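Local coordinates for protein RPA0582 (Rhodopseudomonas palustris, PDB 3HHL) that is of unknown function but belongs to the DUF1330 family of the dimeric alpha-beta barrel clan and forms a two-chain assembly, at residues Asn19-Pro24 with Leu126-Pro131; Val31-Arg36 with Thr46-Tyr51. All blocks are in the same frame, centred on the assembly; numbering follows the deposited sequence.

Overall arrangement
Both contacts reach the same four-stranded antiparallel sheet, on opposite sides of the chain's centre: their own centres are about 27 Å apart and their nearest atoms about 7 Å, without touching. Interaction 1 ties the loop between helix 10-18 and strand 25-33 to the end of the neighbouring strand 121-131. Interaction 2 begins where strand 25-33 ends and brings the start of helix 47-64 back against it. Both its segments fall between those of interaction 1, so it is nested inside the long loop that interaction 1 closes. Strand 25-33 thus runs from one contact to the other. Interaction 1 lies at the two-chain interface, where the other subunit continues the sheet, as in dimeric alpha-beta barrels; interaction 2 lies mainly within its own subunit.

Interaction 1 of 2, residues Asn19-Pro24 with Leu126-Pro131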
ATOM      1  N   ASN B  19       4.833   1.437  20.577  1.00 30.01           N
ATOM      2  CA  ASN B  19       5.740   0.591  19.895  1.00 30.06           C
ATOM      3  C   ASN B  19       6.920   1.414  19.381  1.00 30.40           C
ATOM      4  O   ASN B  19       6.966   1.789  18.234  1.00 31.39           O
ATOM      5  CB  ASN B  19       5.069  -0.159  18.767  1.00 29.23           C
ATOM      6  CG  ASN B  19       6.019  -1.097  18.106  1.00 30.41           C
ATOM      7  OD1 ASN B  19       7.192  -1.220  18.557  1.00 33.49           O
ATOM      8  ND2 ASN B  19       5.578  -1.766  17.066  1.00 27.09           N
ATOM      9  N   ASP B  20       7.887   1.659  20.247  1.00 30.12           N
ATOM     10  CA  ASP B  20       8.941   2.601  19.949  1.00 29.52           C
ATOM     11  C   ASP B  20      10.284   1.906  19.690  1.00 28.92           C
ATOM     12  O   ASP B  20      11.327   2.457  19.972  1.00 28.80           O
ATOM     13  CB  ASP B  20       9.071   3.551  21.121  1.00 29.75           C
ATOM     14  CG  ASP B  20       9.572   2.866  22.376  1.00 28.65           C
ATOM     15  OD1 ASP B  20       9.569   1.612  22.478  1.00 31.22           O
ATOM     16  OD2 ASP B  20       9.987   3.604  23.269  1.00 29.70           O
ATOM     17  N   ARG B  21      10.253   0.713  19.127  1.00 28.66           N
ATOM     18  CA  ARG B  21      11.482  -0.027  18.861  1.00 28.83           C
ATOM     19  C   ARG B  21      12.383   0.822  17.975  1.00 28.87           C
ATOM     20  O   ARG B  21      11.924   1.494  17.067  1.00 28.25           O
ATOM     21  CB  ARG B  21      11.210  -1.421  18.222  1.00 28.38           C
ATOM     22  CG  ARG B  21      10.914  -1.425  16.727  1.00 28.99           C
ATOM     23  CD  ARG B  21       9.715  -0.582  16.283  1.00 32.31           C
ATOM     24  NE  ARG B  21       9.540  -0.640  14.833  1.00 35.56           N
ATOM     25  CZ  ARG B  21      10.236   0.084  13.959  1.00 38.71           C
ATOM     26  NH1 ARG B  21      11.175   0.939  14.375  1.00 39.67           N
ATOM     27  NH2 ARG B  21      10.015  -0.053  12.663  1.00 38.84           N
ATOM     28  N   GLU B  22      13.683   0.744  18.249  1.00 29.59           N
ATOM     29  CA  GLU B  22      14.692   1.416  17.432  1.00 29.36           C
ATOM     30  C   GLU B  22      14.695   0.850  15.978  1.00 30.06           C
ATOM     31  O   GLU B  22      14.595  -0.399  15.746  1.00 28.66           O
ATOM     32  CB  GLU B  22      16.093   1.276  18.055  1.00 28.41           C
ATOM     33  CG  GLU B  22      17.098   2.246  17.483  1.00 27.18           C
ATOM     34  CD  GLU B  22      18.310   2.462  18.363  1.00 28.97           C
ATOM     35  OE1 GLU B  22      18.177   2.585  19.602  1.00 33.47           O
ATOM     36  OE2 GLU B  22      19.420   2.501  17.814  1.00 27.96           O
ATOM     37  N   GLY B  23      14.794   1.794  15.034  1.00 30.01           N
ATOM     38  CA  GLY B  23      14.878   1.474  13.638  1.00 30.09           C
ATOM     39  C   GLY B  23      13.958   2.363  12.839  1.00 30.10           C
ATOM     40  O   GLY B  23      13.028   2.918  13.343  1.00 30.06           O
ATOM     41  N   PRO B  24      14.258   2.527  11.572  1.00 30.83           N
ATOM     42  CA  PRO B  24      13.400   3.310  10.747  1.00 30.88           C
ATOM     43  C   PRO B  24      12.011   2.704  10.685  1.00 31.73           C
ATOM     44  O   PRO B  24      11.837   1.481  10.952  1.00 31.51           O
ATOM     45  CB  PRO B  24      14.052   3.227   9.363  1.00 30.84           C
ATOM     46  CG  PRO B  24      15.297   2.519   9.523  1.00 30.29           C
ATOM     47  CD  PRO B  24      15.526   2.165  10.913  1.00 30.20           C
ATOM     48  N   LEU B 126      -2.856   4.922   6.169  1.00 34.22           N
ATOM     49  CA  LEU B 126      -1.472   5.193   6.572  1.00 34.49           C
ATOM     50  C   LEU B 126      -1.047   3.970   7.356  1.00 34.48           C
ATOM     51  O   LEU B 126      -1.515   3.739   8.470  1.00 34.16           O
ATOM     52  CB  LEU B 126      -1.368   6.470   7.421  1.00 34.69           C
ATOM     53  CG  LEU B 126       0.033   6.958   7.831  1.00 34.40           C
ATOM     54  CD1 LEU B 126       0.842   7.185   6.601  1.00 33.82           C
ATOM     55  CD2 LEU B 126      -0.008   8.257   8.702  1.00 28.63           C
ATOM     56  N   ILE B 127      -0.188   3.172   6.731  1.00 34.54           N
ATOM     57  CA  ILE B 127       0.217   1.888   7.266  1.00 34.53           C
ATOM     58  C   ILE B 127       1.640   1.987   7.738  1.00 34.54           C
ATOM     59  O   ILE B 127       2.516   2.396   6.986  1.00 34.85           O
ATOM     60  CB  ILE B 127       0.111   0.808   6.190  1.00 34.84           C
ATOM     61  CG1 ILE B 127      -1.324   0.820   5.577  1.00 34.48           C
ATOM     62  CG2 ILE B 127       0.483  -0.541   6.797  1.00 32.43           C
ATOM     63  CD1 ILE B 127      -1.558  -0.191   4.449  1.00 33.45           C
ATOM     64  N   ARG B 128       1.870   1.626   8.987  1.00 34.55           N
ATOM     65  CA  ARG B 128       3.200   1.679   9.534  1.00 34.75           C
ATOM     66  C   ARG B 128       3.874   0.338   9.310  1.00 34.59           C
ATOM     67  O   ARG B 128       3.303  -0.678   9.675  1.00 34.01           O
ATOM     68  CB  ARG B 128       3.161   1.967  11.007  1.00 34.52           C
ATOM     69  CG  ARG B 128       4.540   1.841  11.657  1.00 34.92           C
ATOM     70  CD  ARG B 128       4.456   1.981  13.182  1.00 34.07           C
ATOM     71  NE  ARG B 128       5.644   1.480  13.826  1.00 33.47           N
ATOM     72  CZ  ARG B 128       6.001   1.707  15.072  1.00 32.36           C
ATOM     73  NH1 ARG B 128       5.262   2.447  15.857  1.00 34.09           N
ATOM     74  NH2 ARG B 128       7.109   1.144  15.544  1.00 35.93           N
ATOM     75  N   LEU B 129       5.089   0.348   8.732  1.00 34.17           N
ATOM     76  CA  LEU B 129       5.843  -0.880   8.532  1.00 33.57           C
ATOM     77  C   LEU B 129       7.275  -0.779   9.019  1.00 33.82           C
ATOM     78  O   LEU B 129       7.855   0.305   9.024  1.00 33.45           O
ATOM     79  CB  LEU B 129       5.812  -1.275   7.069  1.00 33.24           C
ATOM     80  CG  LEU B 129       4.408  -1.310   6.432  1.00 32.72           C
ATOM     81  CD1 LEU B 129       4.202  -0.095   5.492  1.00 27.68           C
ATOM     82  CD2 LEU B 129       4.118  -2.592   5.708  1.00 28.67           C
ATOM     83  N   LYS B 130       7.829  -1.911   9.448  1.00 34.20           N
ATOM     84  CA  LYS B 130       9.264  -2.045   9.634  1.00 35.46           C
ATOM     85  C   LYS B 130       9.833  -2.551   8.328  1.00 35.85           C
ATOM     86  O   LYS B 130       9.446  -3.586   7.872  1.00 35.75           O
ATOM     87  CB  LYS B 130       9.586  -3.066  10.702  1.00 35.99           C
ATOM     88  CG  LYS B 130      11.065  -3.156  11.023  1.00 38.84           C
ATOM     89  CD  LYS B 130      11.559  -4.520  11.404  1.00 41.70           C
ATOM     90  CE  LYS B 130      11.582  -4.752  12.871  1.00 47.04           C
ATOM     91  NZ  LYS B 130      11.275  -6.249  13.150  1.00 54.92           N
ATOM     92  N   PRO B 131      10.781  -1.842   7.743  1.00 36.92           N
ATOM     93  CA  PRO B 131      11.416  -2.295   6.506  1.00 38.12           C
ATOM     94  C   PRO B 131      12.123  -3.630   6.631  1.00 39.27           C
ATOM     95  O   PRO B 131      12.825  -3.826   7.577  1.00 37.85           O
ATOM     96  CB  PRO B 131      12.464  -1.203   6.222  1.00 37.67           C
ATOM     97  CG  PRO B 131      12.104  -0.091   7.036  1.00 38.20           C
ATOM     98  CD  PRO B 131      11.388  -0.604   8.234  1.00 36.99           C
TER
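R128 of strand 121-131 grips N19 O end-on with two nitrogens, R128 NH2 at 2.8 Å and NH1 at 3.0 Å, the oxygen nearly in the guanidinium plane. CG anti to the backbone N (chi1 172°) and an extended chain carry the head to the loop. The N19 amide lies over one face of it, planes 22° apart. This is the tight end, and R128 is buried. R21 comes from the opposite direction, its guanidinium turned 78° from that of R128. R128 NH2 stands over one face of it, 3.1 Å from R21 NE, two donors that cannot bond each other; E76 of the other subunit salt-bridges both arginines and would probably offset the like charges. R21 NH1 bonds G23 O and NH2 bonds P24 O, both oxygens near the guanidinium plane, while R21 NH2 lies 3.6 Å from K130 CB. A leucine in place of R128 would probably leave N19 O without both donors and E76 with one cationic partner fewer. Toward partly exposed P24 the touch is slighter, P24 O meeting P131 CD at 3.5 Å. The loop follows helix 10-18; backbone bonds join I127 to L28 and L129 to H26, and 126-131 forms an antiparallel ladder with the other subunit.

Interaction 2 of 2, residues Val31-Arg36 with Thr46-Tyr51; sequences VRLRPR and TGAEAY
L33 and Y51 meet where helix 47-64 packs against the end of strand 25-33, a helix-on-sheet contact of the ferredoxin-like alpha-beta fold. The two side chains cross at about a right angle: L33 CD2 sits 3.6 Å from Y51 CB and close to the start of the ring, while L33 CD1 turns to A48, 3.9 Å from its CA. Chi1 of -164° swings the tyrosine ring toward the strand, where L33 CD2 and V31 meet it obliquely, V31 CG1 4.3 Å from Y51 CE2. H89 of the adjacent strand and A120 of helix 108-120 pack on both L33 and Y51. Past the strand, R36 curls back through two bends, and T46 CG2 lies over one face of its guanidinium, 3.8 Å above the plane and offset toward the rim. T46 is the N-cap: its OG1 accepts from E49 N at 3.0 Å, and T46 N in turn donates a weak bond to E49 OE1, completing a capping box. Space is tight at G47, where a beta carbon would clash with R34 O. The backbones join through G47 N to P35 O, and one water donates to R34 O at 2.9 Å while accepting from A48 N at 3.1 Å.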
ATOM      1  N   VAL B  31      -3.716   7.596  -0.636  1.00 35.38           N
ATOM      2  CA  VAL B  31      -4.545   8.770  -0.446  1.00 35.76           C
ATOM      3  C   VAL B  31      -5.509   9.064  -1.597  1.00 36.27           C
ATOM      4  O   VAL B  31      -5.076   9.223  -2.766  1.00 36.90           O
ATOM      5  CB  VAL B  31      -3.686  10.023  -0.256  1.00 35.95           C
ATOM      6  CG1 VAL B  31      -4.586  11.188   0.115  1.00 35.09           C
ATOM      7  CG2 VAL B  31      -2.600   9.781   0.792  1.00 35.38           C
ATOM      8  N   ARG B  32      -6.793   9.155  -1.241  1.00 36.00           N
ATOM      9  CA  ARG B  32      -7.835   9.485  -2.192  0.50 36.39           C
ATOM     10  C   ARG B  32      -8.313  10.893  -1.887  1.00 36.84           C
ATOM     11  O   ARG B  32      -8.728  11.194  -0.768  1.00 37.81           O
ATOM     12  CB  ARG B  32      -8.988   8.487  -2.117  0.50 36.19           C
ATOM     13  CG  ARG B  32      -9.980   8.605  -3.284  0.50 35.87           C
ATOM     14  CD  ARG B  32     -11.075   7.516  -3.283  0.50 35.90           C
ATOM     15  NE  ARG B  32     -12.267   7.961  -4.008  0.50 36.76           N
ATOM     16  CZ  ARG B  32     -13.188   7.165  -4.556  0.50 35.99           C
ATOM     17  NH1 ARG B  32     -13.080   5.845  -4.496  0.50 35.89           N
ATOM     18  NH2 ARG B  32     -14.213   7.704  -5.193  0.50 34.78           N
ATOM     19  N   LEU B  33      -8.224  11.777  -2.872  1.00 36.66           N
ATOM     20  CA  LEU B  33      -8.555  13.184  -2.641  1.00 37.26           C
ATOM     21  C   LEU B  33     -10.010  13.547  -2.972  1.00 37.56           C
ATOM     22  O   LEU B  33     -10.621  12.959  -3.856  1.00 37.22           O
ATOM     23  CB  LEU B  33      -7.636  14.091  -3.475  1.00 37.17           C
ATOM     24  CG  LEU B  33      -6.132  14.044  -3.208  1.00 36.53           C
ATOM     25  CD1 LEU B  33      -5.395  14.718  -4.331  1.00 34.02           C
ATOM     26  CD2 LEU B  33      -5.795  14.669  -1.874  1.00 35.43           C
ATOM     27  N   ARG B  34     -10.544  14.547  -2.276  1.00 38.13           N
ATOM     28  CA  ARG B  34     -11.818  15.132  -2.673  1.00 39.05           C
ATOM     29  C   ARG B  34     -11.686  15.916  -3.954  1.00 39.54           C
ATOM     30  O   ARG B  34     -10.668  16.556  -4.183  1.00 39.49           O
ATOM     31  CB  ARG B  34     -12.307  16.119  -1.648  1.00 39.30           C
ATOM     32  CG  ARG B  34     -12.626  15.527  -0.322  1.00 40.57           C
ATOM     33  CD  ARG B  34     -13.133  16.586   0.631  1.00 41.38           C
ATOM     34  NE  ARG B  34     -13.233  15.997   1.950  1.00 44.10           N
ATOM     35  CZ  ARG B  34     -14.270  15.290   2.392  1.00 43.98           C
ATOM     36  NH1 ARG B  34     -14.229  14.760   3.612  1.00 42.54           N
ATOM     37  NH2 ARG B  34     -15.340  15.110   1.621  1.00 45.28           N
ATOM     38  N   PRO B  35     -12.715  15.866  -4.802  1.00 40.70           N
ATOM     39  CA  PRO B  35     -12.821  16.803  -5.928  1.00 41.60           C
ATOM     40  C   PRO B  35     -12.738  18.238  -5.434  1.00 42.55           C
ATOM     41  O   PRO B  35     -11.947  19.055  -5.937  1.00 42.45           O
ATOM     42  CB  PRO B  35     -14.220  16.521  -6.480  1.00 41.00           C
ATOM     43  CG  PRO B  35     -14.445  15.097  -6.185  1.00 41.08           C
ATOM     44  CD  PRO B  35     -13.723  14.801  -4.884  1.00 40.61           C
ATOM     45  N   ARG B  36     -13.544  18.511  -4.413  1.00 43.70           N
ATOM     46  CA  ARG B  36     -13.632  19.833  -3.840  1.00 44.82           C
ATOM     47  C   ARG B  36     -13.221  19.762  -2.355  1.00 43.46           C
ATOM     48  O   ARG B  36     -13.766  18.976  -1.591  1.00 42.37           O
ATOM     49  CB  ARG B  36     -15.062  20.344  -4.050  1.00 46.13           C
ATOM     50  CG  ARG B  36     -15.282  21.893  -4.105  1.00 52.78           C
ATOM     51  CD  ARG B  36     -14.360  22.725  -5.086  1.00 60.02           C
ATOM     52  NE  ARG B  36     -14.224  22.228  -6.473  1.00 65.24           N
ATOM     53  CZ  ARG B  36     -13.603  22.896  -7.464  1.00 68.24           C
ATOM     54  NH1 ARG B  36     -13.063  24.109  -7.249  1.00 67.61           N
ATOM     55  NH2 ARG B  36     -13.519  22.347  -8.686  1.00 69.04           N
ATOM     56  N   THR B  46      -9.615  22.852  -5.142  1.00 47.11           N
ATOM     57  CA  THR B  46      -9.648  21.409  -5.369  1.00 46.31           C
ATOM     58  C   THR B  46      -8.937  20.666  -4.232  1.00 45.56           C
ATOM     59  O   THR B  46      -8.099  21.223  -3.526  1.00 44.99           O
ATOM     60  CB  THR B  46      -9.019  21.002  -6.727  1.00 46.69           C
ATOM     61  OG1 THR B  46      -7.607  21.259  -6.723  1.00 45.89           O
ATOM     62  CG2 THR B  46      -9.690  21.751  -7.876  1.00 44.80           C
ATOM     63  N   GLY B  47      -9.301  19.403  -4.047  1.00 44.67           N
ATOM     64  CA  GLY B  47      -8.539  18.517  -3.170  1.00 43.92           C
ATOM     65  C   GLY B  47      -7.047  18.539  -3.477  1.00 43.23           C
ATOM     66  O   GLY B  47      -6.235  18.641  -2.559  1.00 43.39           O
ATOM     67  N   ALA B  48      -6.697  18.456  -4.767  1.00 42.47           N
ATOM     68  CA  ALA B  48      -5.294  18.499  -5.218  1.00 41.63           C
ATOM     69  C   ALA B  48      -4.634  19.766  -4.750  1.00 40.98           C
ATOM     70  O   ALA B  48      -3.530  19.735  -4.233  1.00 41.59           O
ATOM     71  CB  ALA B  48      -5.173  18.384  -6.724  1.00 40.74           C
ATOM     72  N   GLU B  49      -5.314  20.882  -4.882  1.00 40.29           N
ATOM     73  CA  GLU B  49      -4.679  22.128  -4.513  1.00 40.31           C
ATOM     74  C   GLU B  49      -4.372  22.147  -3.019  1.00 39.32           C
ATOM     75  O   GLU B  49      -3.272  22.517  -2.613  1.00 39.72           O
ATOM     76  CB  GLU B  49      -5.514  23.324  -4.961  1.00 40.40           C
ATOM     77  CG  GLU B  49      -5.455  23.506  -6.489  1.00 42.76           C
ATOM     78  CD  GLU B  49      -6.387  24.607  -7.036  1.00 47.10           C
ATOM     79  OE1 GLU B  49      -7.372  25.024  -6.354  1.00 50.51           O
ATOM     80  OE2 GLU B  49      -6.126  25.066  -8.177  1.00 49.50           O
ATOM     81  N   ALA B  50      -5.336  21.720  -2.210  1.00 37.96           N
ATOM     82  CA  ALA B  50      -5.180  21.725  -0.763  1.00 36.95           C
ATOM     83  C   ALA B  50      -4.089  20.729  -0.315  1.00 36.49           C
ATOM     84  O   ALA B  50      -3.303  21.030   0.569  1.00 35.15           O
ATOM     85  CB  ALA B  50      -6.517  21.421  -0.082  1.00 36.27           C
ATOM     86  N   TYR B  51      -4.055  19.553  -0.932  1.00 36.06           N
ATOM     87  CA  TYR B  51      -3.031  18.588  -0.614  1.00 36.26           C
ATOM     88  C   TYR B  51      -1.647  19.141  -0.964  1.00 36.18           C
ATOM     89  O   TYR B  51      -0.711  18.967  -0.206  1.00 36.51           O
ATOM     90  CB  TYR B  51      -3.297  17.238  -1.290  1.00 36.45           C
ATOM     91  CG  TYR B  51      -2.475  16.130  -0.680  1.00 37.41           C
ATOM     92  CD1 TYR B  51      -1.294  15.701  -1.271  1.00 41.03           C
ATOM     93  CD2 TYR B  51      -2.860  15.530   0.512  1.00 37.58           C
ATOM     94  CE1 TYR B  51      -0.513  14.682  -0.684  1.00 42.42           C
ATOM     95  CE2 TYR B  51      -2.105  14.505   1.090  1.00 39.80           C
ATOM     96  CZ  TYR B  51      -0.938  14.093   0.496  1.00 41.68           C
ATOM     97  OH  TYR B  51      -0.172  13.123   1.081  1.00 44.24           O
TER
HETATM   98  O   HOH W   1      -8.851  16.879  -6.373  1.00 34.35           O